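Tail spike protein (Acinetobacter phage vB_AbaP_AS12, PDB 6EU4) forms a trimeric phage tailspike that probably recognises, and may cleave, the surface polysaccharide of its Acinetobacter host. Local coordinates at the interface of chains A and B. Residues are numbered along the deposited sequence; one frame, centred on the assembly and turned at random. Chains: chain A/B, Tail spike protein.

Contact 1: the interface of chains A and B. Residues chain A 567-569, 571-573; chain B 564-567, 573-576, 581.
In this phage tailspike, whose trunk is built of one beta-helix from each of the three subunits, a loop of chain A, 567-573, lies across strand 564-565 and the following residues of chain B, pairing antiparallel at A:His568 and B:Leu566. Main-chain hydrogen bonds fix the register. B:Tyr567 N gives a nearly straight bond (171° at H) to A:Tyr567 O at 3.1 Å, from above the carbonyl plane, whereas A:Tyr569 N meets B:Arg565 O in its carbonyl plane at 3.0 Å. A:Tyr569 O then accepts B:Ala576 N at 2.8 Å, the donor again standing above the plane.

Ring packing centres on A:Tyr569. Its CG occupies the crowded position between backbone N and carbonyl carbon (chi1 86°), and the flat ring slides between two aliphatic groups: B:Ala576 CB sits over the middle of one face, 3.5 Å from the A:Tyr569 ring centroid, and B:Arg565 CB over the other. Alanine is small enough to approach so closely, while arginine offers its methylene and its extended chain carries the guanidinium onward. Tyrosine gives B:Tyr567 a broad flat face to cover the A:His568-A:Tyr569 peptide; the other face rests on its own B:Leu573 CB. The small cysteine side chain fits over the flat imidazole of A:His568, B:Cys564 CB above the face and B:Cys564 SG 3.5 Å from A:His568 CE1. B:Tyr581 lays its ring over the A:Asp571 backbone, and the A:Leu573 and B:Leu573 methyls meet obliquely.

Water adds bridges between the chains. The phenol B:Tyr567 OH reaches water 2 at 2.7 Å, which also contacts A:Asp571 O at 2.8 Å; water 1 bridges the carbonyls A:Tyr567 O and B:Tyr567 O.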
loop_
_atom_site.group_PDB
_atom_site.type_symbol
_atom_site.label_atom_id
_atom_site.label_comp_id
_atom_site.label_asym_id
_atom_site.label_seq_id
_atom_site.Cartn_x
_atom_site.Cartn_y
_atom_site.Cartn_z
ATOM N N TYR A 567 -35.069 8.113 -47.314
ATOM C CA TYR A 567 -36.288 8.822 -47.663
ATOM C C TYR A 567 -37.114 9.090 -46.408
ATOM O O TYR A 567 -37.281 8.210 -45.558
ATOM C CB TYR A 567 -37.099 7.991 -48.653
ATOM C CG TYR A 567 -36.584 7.888 -50.075
ATOM C CD1 TYR A 567 -35.957 8.953 -50.702
ATOM C CD2 TYR A 567 -36.812 6.735 -50.813
ATOM C CE1 TYR A 567 -35.553 8.869 -52.038
ATOM C CE2 TYR A 567 -36.402 6.630 -52.135
ATOM C CZ TYR A 567 -35.773 7.700 -52.745
ATOM O OH TYR A 567 -35.401 7.595 -54.073
ATOM N N HIS A 568 -37.631 10.313 -46.283
ATOM C CA HIS A 568 -38.437 10.676 -45.121
ATOM C C HIS A 568 -39.478 11.708 -45.532
ATOM O O HIS A 568 -39.449 12.234 -46.652
ATOM C CB HIS A 568 -37.568 11.226 -43.993
ATOM C CG HIS A 568 -36.837 12.472 -44.370
ATOM N ND1 HIS A 568 -37.408 13.726 -44.290
ATOM C CD2 HIS A 568 -35.583 12.656 -44.849
ATOM C CE1 HIS A 568 -36.528 14.630 -44.684
ATOM N NE2 HIS A 568 -35.415 14.005 -45.041
ATOM N N TYR A 569 -40.398 12.013 -44.606
ATOM C CA TYR A 569 -41.628 12.700 -45.001
ATOM C C TYR A 569 -41.466 14.205 -45.167
ATOM O O TYR A 569 -42.417 14.867 -45.593
ATOM C CB TYR A 569 -42.773 12.383 -44.021
ATOM C CG TYR A 569 -42.941 13.219 -42.760
ATOM C CD1 TYR A 569 -41.865 13.832 -42.119
ATOM C CD2 TYR A 569 -44.204 13.355 -42.191
ATOM C CE1 TYR A 569 -42.050 14.571 -40.955
ATOM C CE2 TYR A 569 -44.390 14.087 -41.027
ATOM C CZ TYR A 569 -43.313 14.689 -40.421
ATOM O OH TYR A 569 -43.513 15.413 -39.276
ATOM N N ASP A 571 -39.076 15.483 -47.235
ATOM C CA ASP A 571 -38.237 15.588 -48.426
ATOM C C ASP A 571 -38.947 14.923 -49.599
ATOM O O ASP A 571 -39.772 14.023 -49.422
ATOM C CB ASP A 571 -36.866 14.934 -48.161
ATOM C CG ASP A 571 -35.796 15.316 -49.186
ATOM O OD1 ASP A 571 -36.015 16.236 -50.005
ATOM O OD2 ASP A 571 -34.709 14.687 -49.154
ATOM N N SER A 572 -38.653 15.408 -50.804
ATOM C CA SER A 572 -39.016 14.676 -52.006
ATOM C C SER A 572 -38.216 13.368 -52.054
ATOM O O SER A 572 -37.254 13.167 -51.305
ATOM C CB SER A 572 -38.741 15.521 -53.249
ATOM O OG SER A 572 -39.522 16.716 -53.262
ATOM N N LEU A 573 -38.618 12.474 -52.943
ATOM C CA LEU A 573 -37.935 11.191 -53.127
ATOM C C LEU A 573 -37.253 11.228 -54.490
ATOM O O LEU A 573 -37.880 10.935 -55.512
ATOM C CB LEU A 573 -38.913 10.024 -53.024
ATOM C CG LEU A 573 -39.534 9.741 -51.650
ATOM C CD1 LEU A 573 -40.616 10.743 -51.323
ATOM C CD2 LEU A 573 -40.111 8.328 -51.634
ATOM N N CYS B 564 -38.022 14.462 -38.683
ATOM C CA CYS B 564 -38.242 13.803 -39.970
ATOM C C CYS B 564 -38.659 12.358 -39.718
ATOM O O CYS B 564 -37.872 11.573 -39.186
ATOM C CB CYS B 564 -36.970 13.835 -40.823
ATOM S SG CYS B 564 -36.425 15.514 -41.264
ATOM N N ARG B 565 -39.886 12.006 -40.116
ATOM C CA ARG B 565 -40.387 10.639 -39.996
ATOM C C ARG B 565 -39.892 9.795 -41.169
ATOM O O ARG B 565 -40.117 10.150 -42.331
ATOM C CB ARG B 565 -41.917 10.662 -39.958
ATOM C CG ARG B 565 -42.590 9.307 -39.794
ATOM C CD ARG B 565 -44.088 9.464 -39.619
ATOM N NE ARG B 565 -44.823 8.243 -39.933
ATOM C CZ ARG B 565 -46.090 8.006 -39.570
ATOM N NH1 ARG B 565 -46.764 8.903 -38.857
ATOM N NH2 ARG B 565 -46.690 6.870 -39.922
ATOM N N LEU B 566 -39.224 8.683 -40.875
ATOM C CA LEU B 566 -38.684 7.835 -41.930
ATOM C C LEU B 566 -39.779 7.061 -42.643
ATOM O O LEU B 566 -40.749 6.601 -42.031
ATOM C CB LEU B 566 -37.671 6.839 -41.367
ATOM C CG LEU B 566 -36.502 7.453 -40.604
ATOM C CD1 LEU B 566 -35.562 6.352 -40.097
ATOM C CD2 LEU B 566 -35.752 8.446 -41.488
ATOM N N TYR B 567 -39.582 6.890 -43.948
ATOM C CA TYR B 567 -40.419 6.043 -44.784
ATOM C C TYR B 567 -39.856 4.622 -44.820
ATOM O O TYR B 567 -38.646 4.429 -44.946
ATOM C CB TYR B 567 -40.473 6.612 -46.204
ATOM C CG TYR B 567 -41.262 7.902 -46.424
ATOM C CD1 TYR B 567 -42.439 8.166 -45.736
ATOM C CD2 TYR B 567 -40.855 8.817 -47.396
ATOM C CE1 TYR B 567 -43.173 9.324 -45.984
ATOM C CE2 TYR B 567 -41.592 9.976 -47.664
ATOM C CZ TYR B 567 -42.750 10.216 -46.965
ATOM O OH TYR B 567 -43.477 11.360 -47.247
ATOM N N LEU B 573 -46.684 6.309 -47.358
ATOM C CA LEU B 573 -45.762 7.439 -47.437
ATOM C C LEU B 573 -46.622 8.695 -47.432
ATOM O O LEU B 573 -47.124 9.113 -48.473
ATOM C CB LEU B 573 -44.879 7.349 -48.688
ATOM C CG LEU B 573 -43.854 6.203 -48.705
ATOM C CD1 LEU B 573 -44.484 4.868 -49.055
ATOM C CD2 LEU B 573 -42.778 6.539 -49.694
ATOM N N ILE B 574 -46.819 9.275 -46.249
ATOM C CA ILE B 574 -47.675 10.446 -46.082
ATOM C C ILE B 574 -46.769 11.652 -45.844
ATOM O O ILE B 574 -46.140 11.741 -44.780
ATOM C CB ILE B 574 -48.655 10.275 -44.915
ATOM C CG1 ILE B 574 -49.451 8.977 -45.061
ATOM C CG2 ILE B 574 -49.584 11.507 -44.832
ATOM C CD1 ILE B 574 -50.173 8.826 -46.362
ATOM N N PRO B 575 -46.669 12.589 -46.778
ATOM C CA PRO B 575 -45.746 13.717 -46.597
ATOM C C PRO B 575 -46.142 14.649 -45.454
ATOM O O PRO B 575 -47.298 14.742 -45.034
ATOM C CB PRO B 575 -45.792 14.444 -47.949
ATOM C CG PRO B 575 -46.978 13.890 -48.683
ATOM C CD PRO B 575 -47.264 12.546 -48.127
ATOM N N ALA B 576 -45.128 15.362 -44.960
ATOM C CA ALA B 576 -45.301 16.259 -43.821
ATOM C C ALA B 576 -46.225 17.424 -44.141
ATOM O O ALA B 576 -46.837 17.991 -43.225
ATOM C CB ALA B 576 -43.941 16.793 -43.376
ATOM N N TYR B 581 -43.930 18.034 -51.791
ATOM C CA TYR B 581 -42.833 17.137 -52.118
ATOM C C TYR B 581 -43.197 16.284 -53.323
ATOM O O TYR B 581 -44.371 15.994 -53.568
ATOM C CB TYR B 581 -42.494 16.251 -50.920
ATOM C CG TYR B 581 -42.160 17.077 -49.706
ATOM C CD1 TYR B 581 -40.945 17.750 -49.623
ATOM C CD2 TYR B 581 -43.068 17.217 -48.659
ATOM C CE1 TYR B 581 -40.630 18.527 -48.516
ATOM C CE2 TYR B 581 -42.758 17.994 -47.543
ATOM C CZ TYR B 581 -41.539 18.647 -47.486
ATOM O OH TYR B 581 -41.208 19.411 -46.387
HETATM O O HOH W 1 -35.941 5.709 -44.412
HETATM O O HOH W 2 -42.342 13.524 -48.375
#

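Contact 2: the interface of chains A and B. Residues chain A 592-595, 598-599; chain B 583, 595, 598-602.
B:Thr600, A:Ala593 and A:Leu595 bury the most surface here, where strand 594-595 of chain A runs parallel to strand 600-601 of chain B as an intersubunit beta-sheet. B:Thr600 serves the sheet through both backbone polar groups: its N donates to A:Ala593 O at 2.8 Å, nearly along the C=O axis, and its O accepts A:Leu595 N at 3.1 Å. Its beta-branched side chain suits a strand and has two uses. The methyl CG2, anti to the backbone N, lies alongside A:Tyr594, 3.8 Å from ring atom CD2, both side chains pointing the same way. The hydroxyl OG1, anti to the carbonyl carbon (chi1 -58°), touches water 3 at 2.8 Å. That water also meets the side-chain amide oxygen A:Asn592 OD1, the backbone A:Ala593 N and B:Ala598 O, so it joins both chains next to the first hydrogen bond of the pairing.

The short methyl of A:Ala593 leaves room on its face of the sheet for the longer B:Leu595, whose tip CD1 touches A:Ala593 CB. A:Leu595 continues the pairing: its O receives B:Val602 N at 2.7 Å in an almost straight bond (172° at H). Its side chain crosses B:Val599 at about a right angle, with A:Leu595 CD1 3.7 Å from B:Val599 CG1, and B:Val599 turns its other methyl, CG2, to A:Val599 CG2. Leucine and valine suit this side, where branched methyls pack against one another across the chains. The paired strands thus fasten neighbouring subunits together close to the C-terminal end of the modelled tailspike.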
loop_
_atom_site.group_PDB
_atom_site.type_symbol
_atom_site.label_atom_id
_atom_site.label_comp_id
_atom_site.label_asym_id
_atom_site.label_seq_id
_atom_site.Cartn_x
_atom_site.Cartn_y
_atom_site.Cartn_z
ATOM N N ASN A 592 -53.145 3.016 -53.446
ATOM C CA ASN A 592 -53.529 4.242 -54.124
ATOM C C ASN A 592 -52.358 5.211 -54.117
ATOM O O ASN A 592 -51.397 5.057 -53.362
ATOM C CB ASN A 592 -54.748 4.900 -53.451
ATOM C CG ASN A 592 -56.046 4.191 -53.778
ATOM O OD1 ASN A 592 -56.431 4.072 -54.947
ATOM N ND2 ASN A 592 -56.716 3.694 -52.749
ATOM N N ALA A 593 -52.454 6.221 -54.975
ATOM C CA ALA A 593 -51.499 7.315 -55.014
ATOM C C ALA A 593 -52.289 8.606 -55.102
ATOM O O ALA A 593 -53.196 8.731 -55.936
ATOM C CB ALA A 593 -50.538 7.201 -56.204
ATOM N N TYR A 594 -51.952 9.553 -54.245
ATOM C CA TYR A 594 -52.644 10.832 -54.174
ATOM C C TYR A 594 -51.654 11.896 -54.615
ATOM O O TYR A 594 -50.696 12.206 -53.892
ATOM C CB TYR A 594 -53.181 11.089 -52.768
ATOM C CG TYR A 594 -54.225 10.081 -52.365
ATOM C CD1 TYR A 594 -53.861 8.893 -51.741
ATOM C CD2 TYR A 594 -55.576 10.296 -52.640
ATOM C CE1 TYR A 594 -54.816 7.949 -51.382
ATOM C CE2 TYR A 594 -56.542 9.356 -52.288
ATOM C CZ TYR A 594 -56.148 8.183 -51.656
ATOM O OH TYR A 594 -57.082 7.233 -51.303
ATOM N N LEU A 595 -51.873 12.421 -55.817
ATOM C CA LEU A 595 -51.071 13.490 -56.383
ATOM C C LEU A 595 -51.935 14.726 -56.573
ATOM O O LEU A 595 -53.128 14.628 -56.882
ATOM C CB LEU A 595 -50.467 13.088 -57.738
ATOM C CG LEU A 595 -49.747 11.738 -57.784
ATOM C CD1 LEU A 595 -49.154 11.514 -59.170
ATOM C CD2 LEU A 595 -48.673 11.625 -56.710
ATOM N N ALA A 598 -51.453 15.460 -62.360
ATOM C CA ALA A 598 -51.273 14.225 -63.106
ATOM C C ALA A 598 -49.795 13.857 -63.194
ATOM O O ALA A 598 -48.911 14.721 -63.221
ATOM C CB ALA A 598 -51.869 14.364 -64.510
ATOM N N VAL A 599 -49.537 12.544 -63.217
ATOM C CA VAL A 599 -48.185 12.031 -63.387
ATOM C C VAL A 599 -47.532 12.654 -64.606
ATOM O O VAL A 599 -48.147 12.771 -65.671
ATOM C CB VAL A 599 -48.208 10.499 -63.519
ATOM C CG1 VAL A 599 -46.838 9.980 -63.960
ATOM C CG2 VAL A 599 -48.620 9.848 -62.196
ATOM N N LEU B 583 -42.436 12.870 -56.043
ATOM C CA LEU B 583 -41.875 11.556 -56.339
ATOM C C LEU B 583 -41.029 11.704 -57.600
ATOM O O LEU B 583 -41.564 11.853 -58.701
ATOM C CB LEU B 583 -42.982 10.524 -56.531
ATOM C CG LEU B 583 -43.841 10.220 -55.298
ATOM C CD1 LEU B 583 -45.118 9.510 -55.711
ATOM C CD2 LEU B 583 -43.049 9.392 -54.281
ATOM N N LEU B 595 -49.387 0.347 -59.240
ATOM C CA LEU B 595 -50.498 0.667 -58.352
ATOM C C LEU B 595 -51.653 -0.292 -58.602
ATOM O O LEU B 595 -51.900 -0.725 -59.738
ATOM C CB LEU B 595 -51.004 2.095 -58.561
ATOM C CG LEU B 595 -49.963 3.207 -58.606
ATOM C CD1 LEU B 595 -50.670 4.537 -58.758
ATOM C CD2 LEU B 595 -49.097 3.214 -57.373
ATOM N N ALA B 598 -55.847 3.301 -60.381
ATOM C CA ALA B 598 -55.373 4.479 -61.090
ATOM C C ALA B 598 -55.054 5.585 -60.097
ATOM O O ALA B 598 -55.616 5.646 -58.998
ATOM C CB ALA B 598 -56.417 4.966 -62.099
ATOM N N VAL B 599 -54.123 6.458 -60.486
ATOM C CA VAL B 599 -53.738 7.564 -59.620
ATOM C C VAL B 599 -54.964 8.407 -59.314
ATOM O O VAL B 599 -55.823 8.638 -60.176
ATOM C CB VAL B 599 -52.635 8.409 -60.283
ATOM C CG1 VAL B 599 -52.426 9.720 -59.526
ATOM C CG2 VAL B 599 -51.327 7.626 -60.347
ATOM N N THR B 600 -55.051 8.874 -58.076
ATOM C CA THR B 600 -56.077 9.828 -57.670
ATOM C C THR B 600 -55.480 11.226 -57.784
ATOM O O THR B 600 -54.587 11.587 -57.011
ATOM C CB THR B 600 -56.535 9.536 -56.241
ATOM O OG1 THR B 600 -57.031 8.192 -56.160
ATOM C CG2 THR B 600 -57.634 10.515 -55.804
ATOM N N VAL B 601 -55.946 12.007 -58.755
ATOM C CA VAL B 601 -55.451 13.368 -58.944
ATOM C C VAL B 601 -56.372 14.310 -58.177
ATOM O O VAL B 601 -57.530 14.513 -58.555
ATOM C CB VAL B 601 -55.368 13.745 -60.427
ATOM C CG1 VAL B 601 -54.988 15.216 -60.584
ATOM C CG2 VAL B 601 -54.356 12.855 -61.152
ATOM N N VAL B 602 -55.846 14.911 -57.113
ATOM C CA VAL B 602 -56.647 15.706 -56.191
ATOM C C VAL B 602 -56.875 17.128 -56.717
ATOM O O VAL B 602 -55.968 17.746 -57.279
ATOM C CB VAL B 602 -55.975 15.721 -54.806
ATOM C CG1 VAL B 602 -56.769 16.558 -53.810
ATOM C CG2 VAL B 602 -55.833 14.303 -54.307
HETATM O O HOH W 3 -55.164 6.072 -56.403
#

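The centres of the C-alpha atoms of contact 1 and contact 2 lie about 16 Å apart, both near the modelled C-terminal end, beyond the long beta-helical trunk. They share no residue, but the same two chains make both, and B:Tyr581 of contact 1 is close in sequence to B:Leu583 of contact 2. In each a residue meets its own copy in the other chain, Leu573 in contact 1 and Val599 in contact 2, which suggests that both reach in towards the trimer axis. Because the assembly holds three copies, each contact should recur round the trimer, and the successive contacts may together help hold the subunits in register in this tip region.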